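Local atomic coordinates of methionine-binding protein (Coxiella burnetii, PDB entry 3TQW), a protein that binds methionine, probably as the periplasmic substrate-binding component of an ABC transporter. Residues V7-I10 with E14-L17; S39-P44 with T173-P178; S182-A187 with F233-I238. All coordinates share one frame; numbering follows the deposited sequence.

Contact 1 (V7-I10 with E14-L17); sequences VGTI and ETQL. With MET (methionine), chain C.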
ATOM      1  N   VAL A   7       3.676  15.740  -8.493  0.55 16.43           N
ATOM      2  CA  VAL A   7       3.764  14.416  -7.881  0.55 14.34           C
ATOM      3  C   VAL A   7       2.379  13.853  -7.572  0.55 14.27           C
ATOM      4  O   VAL A   7       1.578  14.499  -6.900  0.55 15.25           O
ATOM      5  CB  VAL A   7       4.565  14.468  -6.566  0.55 15.09           C
ATOM      6  CG1 VAL A   7       4.706  13.076  -5.979  0.55 15.09           C
ATOM      7  CG2 VAL A   7       5.934  15.101  -6.796  0.55 14.37           C
ATOM      8  N   GLY A   8       2.108  12.643  -8.053  1.00 12.33           N
ATOM      9  CA  GLY A   8       0.820  12.008  -7.850  1.00 11.47           C
ATOM     10  C   GLY A   8       0.782  11.178  -6.583  1.00 13.08           C
ATOM     11  O   GLY A   8       1.697  10.404  -6.301  1.00 14.70           O
ATOM     12  N   THR A   9      -0.281  11.355  -5.804  1.00 13.24           N
ATOM     13  CA  THR A   9      -0.486  10.565  -4.596  1.00 11.62           C
ATOM     14  C   THR A   9      -1.936  10.093  -4.540  1.00 14.30           C
ATOM     15  O   THR A   9      -2.786  10.553  -5.308  1.00 13.42           O
ATOM     16  CB  THR A   9      -0.193  11.384  -3.329  1.00 13.74           C
ATOM     17  OG1 THR A   9      -1.086  12.506  -3.271  1.00 14.09           O
ATOM     18  CG2 THR A   9       1.248  11.895  -3.343  1.00 14.28           C
ATOM     19  N   ILE A  10      -2.217   9.166  -3.633  1.00 13.88           N
ATOM     20  CA  ILE A  10      -3.586   8.771  -3.355  1.00 11.13           C
ATOM     21  C   ILE A  10      -4.100   9.648  -2.226  1.00 15.00           C
ATOM     22  O   ILE A  10      -3.432   9.803  -1.196  1.00 13.46           O
ATOM     23  CB  ILE A  10      -3.670   7.292  -2.932  1.00 10.60           C
ATOM     24  CG1 ILE A  10      -3.225   6.390  -4.089  1.00 15.02           C
ATOM     25  CG2 ILE A  10      -5.096   6.944  -2.495  1.00  9.51           C
ATOM     26  CD1 ILE A  10      -4.194   6.379  -5.269  1.00 14.82           C
ATOM     27  N   GLU A  14      -1.447   9.400   3.084  1.00  9.22           N
ATOM     28  CA  GLU A  14      -0.187   9.524   2.347  1.00  9.93           C
ATOM     29  C   GLU A  14      -0.050  10.881   1.658  1.00 11.44           C
ATOM     30  O   GLU A  14       1.058  11.371   1.440  1.00 13.36           O
ATOM     31  CB  GLU A  14      -0.013   8.377   1.351  1.00 13.73           C
ATOM     32  CG  GLU A  14       0.097   7.019   2.040  1.00 13.16           C
ATOM     33  CD  GLU A  14       0.139   5.863   1.066  1.00 18.99           C
ATOM     34  OE1 GLU A  14       0.272   6.105  -0.153  1.00 20.58           O
ATOM     35  OE2 GLU A  14       0.039   4.710   1.527  1.00 20.00           O
ATOM     36  N   THR A  15      -1.179  11.479   1.308  1.00 11.17           N
ATOM     37  CA  THR A  15      -1.172  12.824   0.760  1.00 11.41           C
ATOM     38  C   THR A  15      -0.768  13.820   1.842  1.00 11.56           C
ATOM     39  O   THR A  15      -0.056  14.784   1.563  1.00 14.28           O
ATOM     40  CB  THR A  15      -2.538  13.188   0.142  1.00 13.68           C
ATOM     41  OG1 THR A  15      -2.741  12.390  -1.035  1.00 13.18           O
ATOM     42  CG2 THR A  15      -2.585  14.664  -0.253  1.00 14.02           C
ATOM     43  N   GLN A  16      -1.207  13.583   3.080  1.00 12.11           N
ATOM     44  CA  GLN A  16      -0.776  14.426   4.197  1.00 10.82           C
ATOM     45  C   GLN A  16       0.731  14.323   4.376  1.00 11.00           C
ATOM     46  O   GLN A  16       1.409  15.323   4.595  1.00 15.38           O
ATOM     47  CB  GLN A  16      -1.478  14.033   5.499  1.00 11.43           C
ATOM     48  CG  GLN A  16      -2.972  14.279   5.482  1.00 14.08           C
ATOM     49  CD  GLN A  16      -3.647  13.912   6.792  1.00 19.12           C
ATOM     50  OE1 GLN A  16      -4.719  13.316   6.793  1.00 20.85           O
ATOM     51  NE2 GLN A  16      -3.026  14.276   7.909  1.00 14.81           N
ATOM     52  N   LEU A  17       1.247  13.103   4.283  1.00 11.15           N
ATOM     53  CA  LEU A  17       2.679  12.886   4.381  1.00 11.72           C
ATOM     54  C   LEU A  17       3.387  13.682   3.287  1.00 12.16           C
ATOM     55  O   LEU A  17       4.391  14.356   3.536  1.00 13.42           O
ATOM     56  CB  LEU A  17       3.009  11.392   4.267  1.00 12.84           C
ATOM     57  CG  LEU A  17       4.490  11.059   4.456  1.00 15.41           C
ATOM     58  CD1 LEU A  17       4.885  11.286   5.911  1.00 16.17           C
ATOM     59  CD2 LEU A  17       4.788   9.629   4.037  1.00 20.63           C
TER
HETATM   60  N   MET C 238       0.233   2.199   0.222  1.00 12.50           N
HETATM   61  CA  MET C 238      -0.213   0.862  -0.190  1.00 13.36           C
HETATM   62  C   MET C 238       0.423  -0.185   0.719  1.00 15.66           C
HETATM   63  O   MET C 238       1.583  -0.040   1.102  1.00 14.93           O
HETATM   64  CB  MET C 238       0.175   0.610  -1.654  1.00 16.00           C
HETATM   65  CG  MET C 238      -0.274  -0.733  -2.239  1.00 10.90           C
HETATM   66  SD  MET C 238       0.236  -0.925  -3.968  1.00  6.26           S
HETATM   67  CE  MET C 238      -0.761   0.358  -4.721  1.00 13.85           C
HETATM   68  OXT MET C 238      -0.191  -1.186   1.097  1.00 15.45           O
HETATM   69  O   HOH W   1      -3.366   8.221   1.202  0.84  8.62           O
HETATM   70  O   HOH W   2      -0.010   8.112  -2.097  1.00 13.84           O
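The Ile10 carbonyl is met from above by the hydroxyl of Thr15: OG1 donates to Ile10 O at 2.7 Å, tilted 59° out of the carbonyl plane and so off the lone pairs. The other flat group, the Glu14 carboxylate, has a different partner at each oxygen. OE1 accepts from water 2, which in turn accepts from Ile10 N, while OE2 lies 2.8 Å from the amino N of the bound methionine. Beyond CG the Glu14 chain runs straight out (chi2 175°), carrying the carboxylate past the strand end to the ligand.

This is the first corner of a beta-alpha-beta unit, where strand 5-10 gives way to helix 13-29 before strand 33-38 returns beside it. Thr9 and Thr15 lock the corner with a relay of hydroxyls: Thr9 OG1 donates to Thr15 OG1 at 2.8 Å, and Thr15 OG1 is thus acceptor from Thr9 and donor to Ile10 O. The two side chains cross at about a right angle. With chi1 at 61°, Thr9 OG1 is tucked between its own backbone N and carbonyl carbon, facing the helix. Water 1 accepts from Glu14 N at 2.9 Å and sits equally close to Ile10 O.

Contact 2 (S39-P44 with T173-P178); sequences SDYNTP and TNYAIP. With MET (methionine), chain C.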
ATOM      1  N   SER A  39      -7.715   8.822  -6.780  1.00 11.37           N
ATOM      2  CA  SER A  39      -8.617   8.059  -5.920  1.00 15.78           C
ATOM      3  C   SER A  39      -8.737   6.596  -6.343  1.00 19.42           C
ATOM      4  O   SER A  39      -9.706   5.913  -5.993  1.00 17.67           O
ATOM      5  CB  SER A  39     -10.002   8.699  -5.895  1.00 22.53           C
ATOM      6  OG  SER A  39      -9.939  10.052  -5.499  1.00 27.46           O
ATOM      7  N   ASP A  40      -7.750   6.122  -7.095  1.00 14.75           N
ATOM      8  CA  ASP A  40      -7.680   4.712  -7.462  1.00 13.25           C
ATOM      9  C   ASP A  40      -6.221   4.341  -7.697  1.00 11.81           C
ATOM     10  O   ASP A  40      -5.497   5.060  -8.385  1.00 10.90           O
ATOM     11  CB  ASP A  40      -8.506   4.447  -8.724  1.00 12.37           C
ATOM     12  CG  ASP A  40      -8.722   2.965  -8.983  1.00 16.69           C
ATOM     13  OD1 ASP A  40      -7.751   2.179  -8.861  1.00 15.02           O
ATOM     14  OD2 ASP A  40      -9.870   2.589  -9.302  1.00 17.59           O
ATOM     15  N   TYR A  41      -5.784   3.247  -7.080  1.00 11.44           N
ATOM     16  CA  TYR A  41      -4.433   2.727  -7.268  1.00 13.66           C
ATOM     17  C   TYR A  41      -4.060   2.630  -8.750  1.00 14.09           C
ATOM     18  O   TYR A  41      -2.895   2.795  -9.118  1.00 11.86           O
ATOM     19  CB  TYR A  41      -4.331   1.312  -6.691  1.00 10.98           C
ATOM     20  CG  TYR A  41      -4.181   1.181  -5.186  1.00 12.99           C
ATOM     21  CD1 TYR A  41      -3.862   2.267  -4.380  1.00 14.57           C
ATOM     22  CD2 TYR A  41      -4.327  -0.061  -4.579  1.00 13.34           C
ATOM     23  CE1 TYR A  41      -3.708   2.113  -2.994  1.00 15.16           C
ATOM     24  CE2 TYR A  41      -4.176  -0.224  -3.215  1.00 14.67           C
ATOM     25  CZ  TYR A  41      -3.866   0.854  -2.428  1.00 15.04           C
ATOM     26  OH  TYR A  41      -3.722   0.653  -1.073  1.00 12.91           O
ATOM     27  N   ASN A  42      -5.040   2.324  -9.595  1.00 12.39           N
ATOM     28  CA  ASN A  42      -4.746   2.025 -10.999  1.00 14.17           C
ATOM     29  C   ASN A  42      -4.483   3.243 -11.883  1.00 14.20           C
ATOM     30  O   ASN A  42      -4.231   3.097 -13.079  1.00 15.04           O
ATOM     31  CB  ASN A  42      -5.818   1.110 -11.624  1.00 16.16           C
ATOM     32  CG  ASN A  42      -7.169   1.803 -11.819  1.00 20.28           C
ATOM     33  OD1 ASN A  42      -7.278   3.034 -11.783  1.00 14.85           O
ATOM     34  ND2 ASN A  42      -8.207   1.000 -12.046  1.00 17.62           N
ATOM     35  N   THR A  43      -4.505   4.437 -11.293  1.00 13.33           N
ATOM     36  CA  THR A  43      -4.421   5.666 -12.089  1.00 11.51           C
ATOM     37  C   THR A  43      -3.088   6.445 -12.088  1.00 13.23           C
ATOM     38  O   THR A  43      -2.667   6.915 -13.139  1.00 13.43           O
ATOM     39  CB  THR A  43      -5.617   6.614 -11.782  1.00 17.34           C
ATOM     40  OG1 THR A  43      -6.840   5.916 -12.051  1.00 19.52           O
ATOM     41  CG2 THR A  43      -5.568   7.852 -12.670  1.00 15.71           C
ATOM     42  N   PRO A  44      -2.430   6.603 -10.919  1.00 13.77           N
ATOM     43  CA  PRO A  44      -1.207   7.426 -10.918  1.00 13.45           C
ATOM     44  C   PRO A  44      -0.105   6.991 -11.907  1.00 12.00           C
ATOM     45  O   PRO A  44       0.651   7.846 -12.357  1.00 13.45           O
ATOM     46  CB  PRO A  44      -0.709   7.314  -9.471  1.00 11.97           C
ATOM     47  CG  PRO A  44      -1.979   7.122  -8.673  1.00 11.46           C
ATOM     48  CD  PRO A  44      -2.834   6.223  -9.554  1.00 14.76           C
ATOM     49  N   THR A 173      -3.073  -0.153   4.625  1.00 15.22           N
ATOM     50  CA  THR A 173      -3.067   0.881   5.649  1.00 15.59           C
ATOM     51  C   THR A 173      -3.611   2.238   5.176  1.00 13.67           C
ATOM     52  O   THR A 173      -4.321   2.908   5.923  1.00 14.26           O
ATOM     53  CB  THR A 173      -1.661   1.027   6.255  1.00 16.87           C
ATOM     54  OG1 THR A 173      -1.336  -0.185   6.956  1.00 18.17           O
ATOM     55  CG2 THR A 173      -1.597   2.218   7.215  1.00 14.68           C
ATOM     56  N   ASN A 174      -3.303   2.643   3.944  1.00 11.79           N
ATOM     57  CA  ASN A 174      -3.796   3.938   3.472  1.00 13.78           C
ATOM     58  C   ASN A 174      -5.325   3.993   3.448  1.00 15.95           C
ATOM     59  O   ASN A 174      -5.909   5.071   3.527  1.00 16.60           O
ATOM     60  CB  ASN A 174      -3.201   4.326   2.107  1.00 15.21           C
ATOM     61  CG  ASN A 174      -3.744   3.486   0.969  1.00 16.54           C
ATOM     62  OD1 ASN A 174      -3.395   2.315   0.831  1.00 17.97           O
ATOM     63  ND2 ASN A 174      -4.595   4.081   0.142  1.00 12.94           N
ATOM     64  N   TYR A 175      -5.970   2.830   3.356  1.00 13.92           N
ATOM     65  CA  TYR A 175      -7.433   2.778   3.367  1.00 17.60           C
ATOM     66  C   TYR A 175      -8.000   2.497   4.761  1.00 18.32           C
ATOM     67  O   TYR A 175      -9.089   2.958   5.098  1.00 18.87           O
ATOM     68  CB  TYR A 175      -7.959   1.751   2.352  1.00 15.50           C
ATOM     69  CG  TYR A 175      -7.811   2.207   0.913  1.00 14.36           C
ATOM     70  CD1 TYR A 175      -8.302   3.441   0.500  1.00 14.84           C
ATOM     71  CD2 TYR A 175      -7.163   1.413  -0.023  1.00 14.24           C
ATOM     72  CE1 TYR A 175      -8.161   3.870  -0.811  1.00 15.10           C
ATOM     73  CE2 TYR A 175      -7.017   1.831  -1.344  1.00 13.79           C
ATOM     74  CZ  TYR A 175      -7.516   3.058  -1.727  1.00 13.25           C
ATOM     75  OH  TYR A 175      -7.364   3.475  -3.029  1.00 18.05           O
ATOM     76  N   ALA A 176      -7.257   1.746   5.568  1.00 14.88           N
ATOM     77  CA  ALA A 176      -7.684   1.448   6.930  1.00 15.50           C
ATOM     78  C   ALA A 176      -7.771   2.710   7.790  1.00 17.11           C
ATOM     79  O   ALA A 176      -8.733   2.905   8.533  1.00 17.73           O
ATOM     80  CB  ALA A 176      -6.748   0.438   7.570  1.00 14.99           C
ATOM     81  N   ILE A 177      -6.765   3.569   7.684  1.00 17.89           N
ATOM     82  CA  ILE A 177      -6.683   4.731   8.564  1.00 19.01           C
ATOM     83  C   ILE A 177      -7.865   5.688   8.430  1.00 20.00           C
ATOM     84  O   ILE A 177      -8.478   6.041   9.432  1.00 19.73           O
ATOM     85  CB  ILE A 177      -5.331   5.456   8.431  1.00 19.33           C
ATOM     86  CG1 ILE A 177      -4.253   4.632   9.152  1.00 22.73           C
ATOM     87  CG2 ILE A 177      -5.410   6.865   9.010  1.00 18.93           C
ATOM     88  CD1 ILE A 177      -2.843   5.124   8.925  1.00 24.71           C
ATOM     89  N   PRO A 178      -8.212   6.087   7.196  1.00 18.61           N
ATOM     90  CA  PRO A 178      -9.372   6.974   7.044  1.00 20.85           C
ATOM     91  C   PRO A 178     -10.664   6.319   7.538  1.00 26.37           C
ATOM     92  O   PRO A 178     -11.640   7.022   7.810  1.00 26.37           O
ATOM     93  CB  PRO A 178      -9.457   7.200   5.531  1.00 19.34           C
ATOM     94  CG  PRO A 178      -8.108   6.831   4.999  1.00 20.65           C
ATOM     95  CD  PRO A 178      -7.576   5.770   5.906  1.00 14.69           C
TER
HETATM   96  N   MET C 238       0.233   2.199   0.222  1.00 12.50           N
HETATM   97  CA  MET C 238      -0.213   0.862  -0.190  1.00 13.36           C
HETATM   98  C   MET C 238       0.423  -0.185   0.719  1.00 15.66           C
HETATM   99  O   MET C 238       1.583  -0.040   1.102  1.00 14.93           O
HETATM  100  CB  MET C 238       0.175   0.610  -1.654  1.00 16.00           C
HETATM  101  CG  MET C 238      -0.274  -0.733  -2.239  1.00 10.90           C
HETATM  102  SD  MET C 238       0.236  -0.925  -3.968  1.00  6.26           S
HETATM  103  CE  MET C 238      -0.761   0.358  -4.721  1.00 13.85           C
HETATM  104  OXT MET C 238      -0.191  -1.186   1.097  1.00 15.45           O
HETATM  105  O   HOH W   3      -7.460   1.845  -5.240  0.85  9.86           O
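Tyr41 and Asn174 reach for each other from opposite directions and meet at the phenol oxygen. Tyr41 OH donates to Asn174 OD1 over a short 2.5 Å; the donor lies in the carbonyl plane, on a lone pair, with a C=O...donor angle of 132°. Seen from the ring, OD1 sits at the edge, near its plane, although the amide as a whole is turned 40° from the ring.

Both faces of that phenol ring have neighbours. Over one, the CE methyl of the bound methionine stands 3.4 Å above the plane of the Tyr41 ring, centred on it, so that the end of the ligand side chain rests on aromatic carbon. On the opposite face comes Tyr175, which slides past Tyr41 in the reverse direction; the two rings are oblique, and Tyr41 CZ approaches Tyr175 CE2 to 3.5 Å. Asn174 is wedged in too, since chi1 of 71° folds its side chain back until ND2 lies over the centre of one face of the Tyr175 ring. Water 3 ties the far end of Tyr175 to the other segment: it is 2.7 Å from Tyr175 OH and accepts from Tyr41 N.

The backbone that presents Tyr41 is itself well tied. Asp40 OD1 accepts from Asn42 N at 2.8 Å in an Asx turn, within a type I beta turn from Asp40 to Thr43. Segment 39-44 follows strand 33-38 of one sheet, and helix 173-176 follows strand 168-171 of the other, so the tyrosines and Asn174 bridge the ligand cleft between two lobes, as in the closed, ligand-bound state of periplasmic binding proteins.

Contact 3 (S182-A187 with F233-I238); sequences SPSRDA and FGDGAI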
ATOM      1  N   SER A 182      -6.816   1.428  13.040  1.00 26.84           N
ATOM      2  CA  SER A 182      -5.380   1.549  13.257  1.00 25.40           C
ATOM      3  C   SER A 182      -4.706   0.183  13.201  1.00 24.79           C
ATOM      4  O   SER A 182      -5.126  -0.747  13.888  1.00 25.92           O
ATOM      5  CB  SER A 182      -5.110   2.207  14.612  1.00 30.87           C
ATOM      6  OG  SER A 182      -3.808   1.901  15.080  1.00 32.12           O
ATOM      7  N   PRO A 183      -3.658   0.058  12.377  1.00 22.91           N
ATOM      8  CA  PRO A 183      -2.871  -1.173  12.260  1.00 23.98           C
ATOM      9  C   PRO A 183      -2.308  -1.623  13.604  1.00 28.83           C
ATOM     10  O   PRO A 183      -2.306  -2.818  13.897  1.00 26.99           O
ATOM     11  CB  PRO A 183      -1.722  -0.764  11.336  1.00 24.60           C
ATOM     12  CG  PRO A 183      -2.253   0.378  10.556  1.00 23.41           C
ATOM     13  CD  PRO A 183      -3.185   1.110  11.460  1.00 23.30           C
ATOM     14  N   SER A 184      -1.829  -0.675  14.405  1.00 30.14           N
ATOM     15  CA  SER A 184      -1.261  -0.983  15.715  1.00 33.79           C
ATOM     16  C   SER A 184      -2.326  -1.332  16.750  1.00 36.21           C
ATOM     17  O   SER A 184      -2.122  -2.208  17.595  1.00 38.14           O
ATOM     18  CB  SER A 184      -0.429   0.198  16.228  1.00 37.38           C
ATOM     19  OG  SER A 184       0.660   0.475  15.365  1.00 39.83           O
ATOM     20  N   ARG A 185      -3.461  -0.647  16.682  1.00 35.47           N
ATOM     21  CA  ARG A 185      -4.484  -0.775  17.712  1.00 36.21           C
ATOM     22  C   ARG A 185      -5.578  -1.775  17.368  1.00 32.91           C
ATOM     23  O   ARG A 185      -6.070  -2.481  18.242  1.00 29.02           O
ATOM     24  CB  ARG A 185      -5.124   0.583  18.006  1.00 46.20           C
ATOM     25  CG  ARG A 185      -4.212   1.581  18.702  1.00 58.69           C
ATOM     26  CD  ARG A 185      -4.964   2.872  18.999  1.00 69.16           C
ATOM     27  NE  ARG A 185      -4.165   3.829  19.760  1.00 77.13           N
ATOM     28  CZ  ARG A 185      -4.609   5.016  20.162  1.00 82.13           C
ATOM     29  NH1 ARG A 185      -5.849   5.395  19.875  1.00 84.18           N
ATOM     30  NH2 ARG A 185      -3.816   5.827  20.852  1.00 82.62           N
ATOM     31  N   ASP A 186      -5.960  -1.837  16.097  1.00 29.70           N
ATOM     32  CA  ASP A 186      -7.160  -2.574  15.712  1.00 28.64           C
ATOM     33  C   ASP A 186      -6.913  -3.903  14.993  1.00 27.02           C
ATOM     34  O   ASP A 186      -7.758  -4.796  15.037  1.00 26.22           O
ATOM     35  CB  ASP A 186      -8.071  -1.679  14.870  1.00 29.71           C
ATOM     36  CG  ASP A 186      -8.524  -0.446  15.626  1.00 31.02           C
ATOM     37  OD1 ASP A 186      -8.918  -0.581  16.803  1.00 33.41           O
ATOM     38  OD2 ASP A 186      -8.474   0.659  15.051  1.00 28.98           O
ATOM     39  N   ALA A 187      -5.763  -4.038  14.339  1.00 24.26           N
ATOM     40  CA  ALA A 187      -5.473  -5.250  13.577  1.00 26.39           C
ATOM     41  C   ALA A 187      -5.297  -6.466  14.484  1.00 27.54           C
ATOM     42  O   ALA A 187      -4.637  -6.388  15.525  1.00 25.55           O
ATOM     43  CB  ALA A 187      -4.240  -5.055  12.709  1.00 24.70           C
ATOM     44  N   PHE A 233       0.896   7.854  11.031  1.00 18.51           N
ATOM     45  CA  PHE A 233       0.829   6.394  10.918  1.00 19.27           C
ATOM     46  C   PHE A 233       1.258   5.635  12.175  1.00 22.13           C
ATOM     47  O   PHE A 233       1.039   4.422  12.281  1.00 19.93           O
ATOM     48  CB  PHE A 233       1.696   5.914   9.751  1.00 17.83           C
ATOM     49  CG  PHE A 233       1.263   6.436   8.410  1.00 17.16           C
ATOM     50  CD1 PHE A 233       0.224   5.832   7.718  1.00 16.74           C
ATOM     51  CD2 PHE A 233       1.905   7.521   7.834  1.00 18.78           C
ATOM     52  CE1 PHE A 233      -0.179   6.312   6.474  1.00 13.64           C
ATOM     53  CE2 PHE A 233       1.512   8.001   6.593  1.00 19.52           C
ATOM     54  CZ  PHE A 233       0.471   7.393   5.912  1.00 14.08           C
ATOM     55  N   GLY A 234       1.885   6.333  13.116  1.00 23.77           N
ATOM     56  CA  GLY A 234       2.464   5.670  14.272  1.00 23.79           C
ATOM     57  C   GLY A 234       3.390   4.555  13.820  1.00 25.87           C
ATOM     58  O   GLY A 234       4.129   4.708  12.841  1.00 23.54           O
ATOM     59  N   ASP A 235       3.338   3.424  14.522  1.00 25.83           N
ATOM     60  CA  ASP A 235       4.150   2.262  14.171  1.00 25.37           C
ATOM     61  C   ASP A 235       3.718   1.623  12.850  1.00 23.91           C
ATOM     62  O   ASP A 235       4.321   0.648  12.405  1.00 27.43           O
ATOM     63  CB  ASP A 235       4.097   1.214  15.287  1.00 31.77           C
ATOM     64  CG  ASP A 235       4.680   1.725  16.592  1.00 40.01           C
ATOM     65  OD1 ASP A 235       5.504   2.664  16.549  1.00 40.87           O
ATOM     66  OD2 ASP A 235       4.321   1.186  17.661  1.00 45.30           O
ATOM     67  N   GLY A 236       2.676   2.171  12.232  1.00 21.59           N
ATOM     68  CA  GLY A 236       2.142   1.619  10.999  1.00 21.19           C
ATOM     69  C   GLY A 236       2.955   1.994   9.774  1.00 20.19           C
ATOM     70  O   GLY A 236       2.708   1.480   8.679  1.00 18.59           O
ATOM     71  N   ALA A 237       3.915   2.896   9.955  1.00 15.31           N
ATOM     72  CA  ALA A 237       4.841   3.260   8.887  1.00 17.82           C
ATOM     73  C   ALA A 237       6.279   3.058   9.343  1.00 21.53           C
ATOM     74  O   ALA A 237       6.683   3.555  10.395  1.00 20.93           O
ATOM     75  CB  ALA A 237       4.624   4.702   8.453  1.00 18.89           C
ATOM     76  N   ILE A 238       7.046   2.324   8.548  1.00 19.26           N
ATOM     77  CA  ILE A 238       8.441   2.061   8.852  1.00 20.68           C
ATOM     78  C   ILE A 238       9.313   2.611   7.739  1.00 20.19           C
ATOM     79  O   ILE A 238       9.153   2.226   6.586  1.00 20.06           O
ATOM     80  CB  ILE A 238       8.698   0.556   8.989  1.00 25.62           C
ATOM     81  CG1 ILE A 238       7.700  -0.052   9.976  1.00 27.61           C
ATOM     82  CG2 ILE A 238      10.139   0.292   9.431  1.00 26.65           C
ATOM     83  CD1 ILE A 238       7.755  -1.538  10.038  1.00 31.33           C
TER
HETATM   84  O   HOH W   4      -0.588   2.009  13.648  0.75 28.23           O
HETATM   85  O   HOH W   5       1.384   3.356  16.908  1.00 31.70           O
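Water does most of the joining between Ser184 and the 233-238 turn: the closest direct approach of the hydroxyl is to carbon, Ser184 OG lying 3.5 Å from Asp235 CB, and its polar links to the other side run through two waters. Water 4 is 2.6 Å from Ser184 OG and donates to Phe233 O at a longer 3.2 Å. Water 5 accepts from Asp235 N at 3.1 Å, and its bond to Ser184 OG is weak. With chi1 at -62°, OG stands beside the Ser184 backbone N and faces both waters.

Two loops meet here, each leading into an edge strand. Segment 182-187 comes after helix 173-176 and runs toward strand 189-190 of the five-stranded sheet; segment 233-238 leaves helix 223-233 and enters strand 238-239 of the six-stranded one. The contact therefore spans the two lobes of the binding-protein fold. Just after helix 223-233, Gly234 leaves helical geometry with a positive phi (53°), and the chain then closes a tight turn in which Gly236 N donates to Phe233 O at 2.8 Å. That carbonyl thus serves both Gly236 and water 4.

The Pro183 ring faces the bare Gly236 backbone at a loose distance, Pro183 CG 4.6 Å from Gly236 CA. On its own side the serine loop is held by an ST motif, Ser182 OG accepting from Arg185 N at 3.0 Å, and by Asp186 OD2, which takes a nearly straight bond from Ser182 N on the anti side of the carboxylate.

Contacts 1, 2 and 3 close in that order along the chain, one after another. The centres of contacts 1 and 2 are about 10 Å apart, those of 2 and 3 about 16 Å, and those of 1 and 3 about 18 Å. Contact 1 stays within the six-stranded sheet and its helix 13-29, whereas contacts 2 and 3 each join that lobe to the one built on the five-stranded sheet. Segment 173-178 links them: Asn174 packs on Glu14, Thr173 on Pro183, and Ile177 on Phe233. Contacts 1 and 2 touch the methionine; contact 3 lies farther out beside the cleft. Two lobe-to-lobe contacts are consistent with a closed, methionine-bound form.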